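3-hexulose-6-phosphate synthase (Mycobacterium gastri, PDB 3AJX) is an enzyme of the HUMPS family, built as a TIM barrel, with a magnesium ion bound in the model. Local coordinates at residues Ile111-Glu114 against Asp115-Thr118. The protein carries 1 engineered substitution. Numbering follows the deposited sequence.
Sequences IGIE and DKAT
In this TIM barrel, the beta-alpha loop that leaves strand 105-109 is tied to the first turn of the helix it leads into, 116-125, by the side chain of Lys116 reaching back along the loop to Ile113. The methylene chain of Lys116 runs past the carbonyl of Ile113, with Lys116 CG 4.0 Å from Ile113 CB. The chain is extended as far as CE and then bends about CD-CE (chi4 61°), which brings NZ to 2.8 Å from Ile113 O. The ammonium lies in the carbonyl plane, with a C=O...N angle of 151°. A lysine suits this place because its long aliphatic part can pack, here also against Leu150 and Ala153 of helix 148-157, while its end still bonds to the loop. NZ also donates to a water that accepts from Gly112 N, so the hold reaches back to the amide of the residue before Ile113; Gly112 has a positive phi, which favours glycine. A second water bridges Glu114 O and Lys116 N at the helix start. Asp115 holds the N-cap position, where an acid probably suits the positive end of the helix dipole, although its carboxylate does not cap the helix. Beta-branched Ile113 offers CB to the lysine chain and a methyl to the acid: with chi1 at 60°, Asp115 OD2 comes back against Ile113 CG2, at 3.2 Å.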
loop_
_atom_site.group_PDB
_atom_site.type_symbol
_atom_site.label_atom_id
_atom_site.label_comp_id
_atom_site.label_asym_id
_atom_site.label_seq_id
_atom_site.Cartn_x
_atom_site.Cartn_y
_atom_site.Cartn_z
ATOM N N ILE A 111 4.477 9.230 5.311
ATOM C CA ILE A 111 4.474 9.758 3.953
ATOM C C ILE A 111 3.095 10.338 3.615
ATOM O O ILE A 111 2.061 9.748 3.940
ATOM C CB ILE A 111 4.839 8.645 2.931
ATOM C CG1 ILE A 111 4.918 9.226 1.518
ATOM C CG2 ILE A 111 3.812 7.526 2.989
ATOM C CD1 ILE A 111 5.490 8.260 0.492
ATOM N N GLY A 112 3.086 11.507 2.984
ATOM C CA GLY A 112 1.834 12.138 2.607
ATOM C C GLY A 112 1.067 12.836 3.718
ATOM O O GLY A 112 0.037 13.464 3.456
ATOM N N ILE A 113 1.546 12.726 4.955
ATOM C CA ILE A 113 0.879 13.364 6.084
ATOM C C ILE A 113 1.251 14.842 6.149
ATOM O O ILE A 113 2.428 15.193 6.122
ATOM C CB ILE A 113 1.269 12.687 7.417
ATOM C CG1 ILE A 113 0.799 11.228 7.418
ATOM C CG2 ILE A 113 0.653 13.446 8.587
ATOM C CD1 ILE A 113 -0.704 11.060 7.436
ATOM N N GLU A 114 0.243 15.702 6.234
ATOM C CA GLU A 114 0.479 17.140 6.294
ATOM C C GLU A 114 0.953 17.544 7.689
ATOM O O GLU A 114 1.820 18.408 7.827
ATOM C CB GLU A 114 -0.806 17.894 5.936
ATOM C CG GLU A 114 -0.586 19.326 5.465
ATOM C CD GLU A 114 0.182 20.168 6.465
ATOM O OE1 GLU A 114 -0.198 20.167 7.655
ATOM O OE2 GLU A 114 1.163 20.834 6.059
ATOM N N ASP A 115 0.385 16.917 8.716
ATOM C CA ASP A 115 0.754 17.204 10.102
ATOM C C ASP A 115 1.578 16.054 10.683
ATOM O O ASP A 115 1.131 15.358 11.593
ATOM C CB ASP A 115 -0.500 17.426 10.962
ATOM C CG ASP A 115 -1.430 16.215 10.989
ATOM O OD1 ASP A 115 -2.179 16.071 11.977
ATOM O OD2 ASP A 115 -1.430 15.419 10.027
ATOM N N LYS A 116 2.789 15.879 10.164
ATOM C CA LYS A 116 3.667 14.796 10.604
ATOM C C LYS A 116 3.989 14.729 12.099
ATOM O O LYS A 116 3.907 13.658 12.699
ATOM C CB LYS A 116 4.967 14.815 9.791
ATOM C CG LYS A 116 4.760 14.484 8.310
ATOM C CD LYS A 116 6.083 14.304 7.576
ATOM C CE LYS A 116 5.868 13.828 6.144
ATOM N NZ LYS A 116 5.066 14.792 5.336
ATOM N N ALA A 117 4.355 15.852 12.709
ATOM C CA ALA A 117 4.681 15.839 14.131
ATOM C C ALA A 117 3.471 15.451 14.977
ATOM O O ALA A 117 3.586 14.652 15.904
ATOM C CB ALA A 117 5.219 17.202 14.568
ATOM N N THR A 118 2.310 16.019 14.660
ATOM C CA THR A 118 1.098 15.703 15.402
ATOM C C THR A 118 0.719 14.236 15.242
ATOM O O THR A 118 0.465 13.542 16.226
ATOM C CB THR A 118 -0.080 16.588 14.939
ATOM O OG1 THR A 118 0.138 17.924 15.404
ATOM C CG2 THR A 118 -1.411 16.078 15.498
HETATM O O HOH W 1 5.506 13.247 2.898
HETATM O O HOH W 2 4.483 18.093 8.633
#